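Local coordinates for BexL (Amycolatopsis orientalis, PDB 4XRW), which probably cyclises and aromatises polyketide chains, as a di-domain aromatase/cyclase of the type II polyketide synthase pathway that makes BE-7585A, at residues 125-130 / 154-159; 219-224 / 231-236. All blocks are in the same frame, centred on the assembly; numbering follows the deposited sequence.

Contact 1 of 2, residues 125-130 / 154-159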
# COMPACT_ATOMS: atom_id res chain seq x y z
N VAL A 125 -9.25 6.48 19.08
CA VAL A 125 -7.92 5.97 18.78
C VAL A 125 -6.91 6.93 19.32
O VAL A 125 -6.89 8.10 18.95
CB VAL A 125 -7.72 5.77 17.28
CG1 VAL A 125 -6.29 5.25 16.99
CG2 VAL A 125 -8.76 4.81 16.75
N ARG A 126 -6.10 6.44 20.24
CA ARG A 126 -5.02 7.19 20.84
C ARG A 126 -3.67 6.73 20.30
O ARG A 126 -3.41 5.53 20.25
CB ARG A 126 -5.04 7.01 22.34
CG ARG A 126 -6.39 7.38 22.96
CD ARG A 126 -6.41 6.95 24.39
NE ARG A 126 -5.28 7.46 25.16
CZ ARG A 126 -4.86 6.92 26.29
NH1 ARG A 126 -5.50 5.87 26.79
NH2 ARG A 126 -3.81 7.43 26.93
N LEU A 127 -2.83 7.69 19.93
CA LEU A 127 -1.52 7.41 19.39
C LEU A 127 -0.50 8.13 20.25
O LEU A 127 -0.46 9.36 20.27
CB LEU A 127 -1.44 7.84 17.93
CG LEU A 127 -0.08 7.78 17.24
CD1 LEU A 127 0.50 6.38 17.27
CD2 LEU A 127 -0.19 8.30 15.79
N LEU A 128 0.29 7.36 20.98
CA LEU A 128 1.31 7.89 21.87
C LEU A 128 2.69 7.72 21.28
O LEU A 128 2.95 6.70 20.63
CB LEU A 128 1.27 7.17 23.20
CG LEU A 128 0.06 7.42 24.09
CD1 LEU A 128 -1.24 6.89 23.48
CD2 LEU A 128 0.33 6.75 25.45
N HIS A 129 3.58 8.67 21.55
CA HIS A 129 4.99 8.52 21.19
C HIS A 129 5.87 8.83 22.37
O HIS A 129 5.52 9.65 23.23
CB HIS A 129 5.36 9.41 20.01
CG HIS A 129 4.80 8.96 18.70
ND1 HIS A 129 3.55 9.36 18.25
CD2 HIS A 129 5.29 8.14 17.76
CE1 HIS A 129 3.31 8.79 17.08
NE2 HIS A 129 4.35 8.05 16.76
N ALA A 130 7.03 8.19 22.39
CA ALA A 130 8.05 8.50 23.36
C ALA A 130 9.34 8.58 22.58
O ALA A 130 9.67 7.64 21.85
CB ALA A 130 8.11 7.42 24.42
N SER A 154 -1.43 13.97 10.78
CA SER A 154 -1.78 13.60 9.42
C SER A 154 -2.10 12.10 9.35
O SER A 154 -3.00 11.70 8.64
CB SER A 154 -0.67 13.99 8.44
OG SER A 154 0.56 13.37 8.76
N GLU A 155 -1.36 11.29 10.11
CA GLU A 155 -1.59 9.86 10.16
C GLU A 155 -2.96 9.53 10.73
O GLU A 155 -3.67 8.69 10.19
CB GLU A 155 -0.49 9.18 10.99
CG GLU A 155 -0.66 7.72 11.22
CD GLU A 155 0.63 7.05 11.69
OE1 GLU A 155 1.03 7.24 12.86
OE2 GLU A 155 1.24 6.33 10.87
N LEU A 156 -3.34 10.19 11.83
CA LEU A 156 -4.64 9.92 12.46
C LEU A 156 -5.79 10.40 11.56
O LEU A 156 -6.84 9.75 11.47
CB LEU A 156 -4.73 10.60 13.83
CG LEU A 156 -3.98 9.91 14.97
CD1 LEU A 156 -4.17 10.63 16.31
CD2 LEU A 156 -4.42 8.45 15.07
N ALA A 157 -5.61 11.53 10.90
CA ALA A 157 -6.65 12.04 10.01
C ALA A 157 -6.87 11.08 8.84
O ALA A 157 -8.00 10.80 8.46
CB ALA A 157 -6.29 13.39 9.51
N ALA A 158 -5.78 10.57 8.27
CA ALA A 158 -5.87 9.61 7.17
C ALA A 158 -6.45 8.28 7.68
O ALA A 158 -7.23 7.63 6.98
CB ALA A 158 -4.50 9.41 6.52
N LEU A 159 -6.10 7.88 8.89
CA LEU A 159 -6.64 6.65 9.46
C LEU A 159 -8.17 6.72 9.53
O LEU A 159 -8.86 5.79 9.13
CB LEU A 159 -6.08 6.40 10.85
CG LEU A 159 -6.67 5.23 11.63
CD1 LEU A 159 -6.14 3.91 11.08
CD2 LEU A 159 -6.36 5.35 13.09
O HOH W 1 4.05 6.66 14.34

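Contact 2 of 2, residues 219-224 / 231-236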
# COMPACT_ATOMS: atom_id res chain seq x y z
N VAL A 219 10.19 2.81 -8.41
CA VAL A 219 9.24 3.84 -8.68
C VAL A 219 8.98 3.75 -10.18
O VAL A 219 9.86 3.99 -11.00
CB VAL A 219 9.73 5.23 -8.27
CG1 VAL A 219 8.68 6.27 -8.61
CG2 VAL A 219 10.04 5.23 -6.78
N LEU A 220 7.79 3.29 -10.52
CA LEU A 220 7.45 3.01 -11.92
C LEU A 220 6.53 4.09 -12.41
O LEU A 220 5.41 4.22 -11.93
CB LEU A 220 6.82 1.63 -12.04
CG LEU A 220 6.28 1.24 -13.41
CD1 LEU A 220 7.39 1.33 -14.45
CD2 LEU A 220 5.71 -0.19 -13.28
N ARG A 221 7.03 4.91 -13.32
CA ARG A 221 6.22 5.86 -14.02
C ARG A 221 6.07 5.41 -15.44
O ARG A 221 7.06 5.03 -16.08
CB ARG A 221 6.83 7.25 -13.96
CG ARG A 221 6.89 7.77 -12.56
CD ARG A 221 7.61 9.13 -12.53
NE ARG A 221 6.83 10.17 -13.23
CZ ARG A 221 5.94 10.98 -12.63
NH1 ARG A 221 5.68 10.88 -11.34
NH2 ARG A 221 5.31 11.90 -13.33
N MET A 222 4.84 5.39 -15.91
CA MET A 222 4.64 4.96 -17.30
C MET A 222 3.53 5.69 -17.99
O MET A 222 2.61 6.19 -17.37
CB MET A 222 4.42 3.47 -17.36
CG MET A 222 3.33 2.92 -16.56
SD MET A 222 3.47 1.11 -16.61
CE MET A 222 1.98 0.70 -17.50
N ASP A 223 3.71 5.80 -19.31
CA ASP A 223 2.77 6.40 -20.23
C ASP A 223 1.97 5.32 -20.92
O ASP A 223 2.55 4.38 -21.50
CB ASP A 223 3.50 7.21 -21.28
CG ASP A 223 3.97 8.54 -20.78
OD1 ASP A 223 3.85 8.85 -19.56
OD2 ASP A 223 4.49 9.29 -21.62
N THR A 224 0.66 5.44 -20.84
CA THR A 224 -0.22 4.45 -21.44
C THR A 224 -1.29 5.11 -22.29
O THR A 224 -1.57 6.29 -22.12
CB THR A 224 -0.91 3.62 -20.40
OG1 THR A 224 -1.59 4.50 -19.49
CG2 THR A 224 0.09 2.80 -19.64
N VAL A 231 -5.03 9.29 -22.78
CA VAL A 231 -3.68 8.88 -22.45
C VAL A 231 -3.32 9.31 -21.03
O VAL A 231 -3.90 10.25 -20.48
CB VAL A 231 -2.66 9.44 -23.46
CG1 VAL A 231 -2.89 8.86 -24.84
CG2 VAL A 231 -2.70 10.98 -23.50
N HIS A 232 -2.39 8.59 -20.43
CA HIS A 232 -2.08 8.76 -19.02
C HIS A 232 -0.60 8.65 -18.72
O HIS A 232 0.16 8.03 -19.45
CB HIS A 232 -2.84 7.72 -18.21
CG HIS A 232 -4.31 7.81 -18.39
ND1 HIS A 232 -5.02 6.92 -19.18
CD2 HIS A 232 -5.22 8.71 -17.92
CE1 HIS A 232 -6.30 7.25 -19.16
NE2 HIS A 232 -6.44 8.33 -18.41
N THR A 233 -0.20 9.32 -17.64
CA THR A 233 1.12 9.18 -17.06
C THR A 233 0.88 8.88 -15.57
O THR A 233 0.28 9.68 -14.88
CB THR A 233 1.99 10.42 -17.23
OG1 THR A 233 2.14 10.72 -18.63
CG2 THR A 233 3.36 10.17 -16.65
N THR A 234 1.33 7.71 -15.13
CA THR A 234 0.94 7.14 -13.85
C THR A 234 2.15 6.62 -13.10
O THR A 234 3.01 6.00 -13.70
CB THR A 234 -0.04 5.97 -14.05
OG1 THR A 234 -1.09 6.40 -14.95
CG2 THR A 234 -0.65 5.57 -12.74
N GLU A 235 2.20 6.86 -11.78
CA GLU A 235 3.28 6.37 -10.95
C GLU A 235 2.74 5.36 -9.96
O GLU A 235 1.66 5.56 -9.39
CB GLU A 235 3.94 7.52 -10.21
CG GLU A 235 5.10 7.13 -9.29
CD GLU A 235 5.62 8.31 -8.47
OE1 GLU A 235 6.35 9.16 -9.06
OE2 GLU A 235 5.29 8.39 -7.25
N SER A 236 3.49 4.29 -9.77
CA SER A 236 3.30 3.38 -8.65
C SER A 236 4.65 3.06 -8.00
O SER A 236 5.70 3.19 -8.64
CB SER A 236 2.63 2.10 -9.11
OG SER A 236 3.48 1.47 -10.06
O HOH W 2 2.62 2.99 -12.65
O HOH W 3 -0.13 5.39 -17.29
O HOH W 4 -4.06 4.01 -19.70

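Contact 1 of 2, residues 125-130 / 154-159
Leu156 reaches from the helix into the angle between Val125 and Leu127 on the strand, and this is the tight, buried part of the contact. Its CD2 methyl lies 4.2 Å from Val125 CG1 and equally far from Leu127 CB, so one branch of the leucine covers both strand residues. One turn on, Leu159 CD2 meets Val125 CG1 tip to tip at 3.9 Å. Val125 can serve both leucines because CG1 stands anti to its own backbone N (chi1 179°). Trp113 of the strand 106-117 and His26 and Ile28 of the strand 22-30 also touch Leu156.

Toward Glu155 the packing gives way to polar groups and water. The extended Glu155 crosses Leu127 at about a right angle, bringing OE1 to 3.3 Å from the methyl CD2. A water lies in the plane of the His129 ring, 2.8 Å from NE2, and donates a weak hydrogen bond to Glu155 OE1, bridging a gap of 5.2 Å between NE2 and OE1. The other carboxylate oxygen, OE2, makes a weak hydrogen bond to a bound MES molecule, probably from the crystallisation liquor. The axes of 125-130 and 154-159 run nearly antiparallel and come within 10.2 Å of each other, as the long helix 138-166 lies against the curved antiparallel sheet of a helix-grip fold.

Contact 2 of 2, residues 219-224 / 231-236
Backbone hydrogen bonds pair Leu220 with Ser236, Met222 with Thr234 and Thr224 with His232, two bonds to each pair. The bond from Leu220 N to Ser236 O, at 2.8 Å, is nearly straight (167° at the hydrogen).

Charged and hydroxyl groups join the strands on the face carrying Arg221, Asp223, Thr233 and Glu235. Arg221 bends at chi3 (66°) to bring NH1 2.9 Å from Glu235 OE1; this salt bridge lies in the guanidinium plane but meets the carboxylate from above. Glu235 OE2 is held separately by Thr251. Alongside, Thr233 OG1 donates to Asp223 OD1 at 2.7 Å.

Aliphatic carbons meet on the same face: Arg221 CG packs 3.8 Å from Glu235 CB, and Val219 CG1 touches Glu235 CG at 3.7 Å. A methionine in place of Arg221 would probably leave Glu235 OE1 without its charged mate.

Water links the other face. One molecule joins Met222 O, Thr224 OG1 and Thr234 OG1, while another spans Leu220 O and Ser236 OG. The paired rungs, hydrogen-bonded and non-hydrogen-bonded in turn, are those of an antiparallel beta hairpin, here within the sheet of the second helix-grip domain.

Contacts 1 and 2 belong to the two successive polyketide cyclase/dehydrase-like regions of the chain, on opposite sides of its centre. Their own centres are 31 Å apart and their nearest atoms about 17 Å, so neither touches the other. The two sheets share one strand order, 1-7-6-5-4-3-2, yet the contacts differ in kind: contact 1 packs the helix 138-166 on the strand 123-133, last of its sheet in chain order, whereas contact 2 is a strand pairing within the other sheet, between 217-225 and 231-241. A bound MES, whose nearest atoms lie about 3 Å from the Glu155 side chain, may mark a pocket beside contact 1.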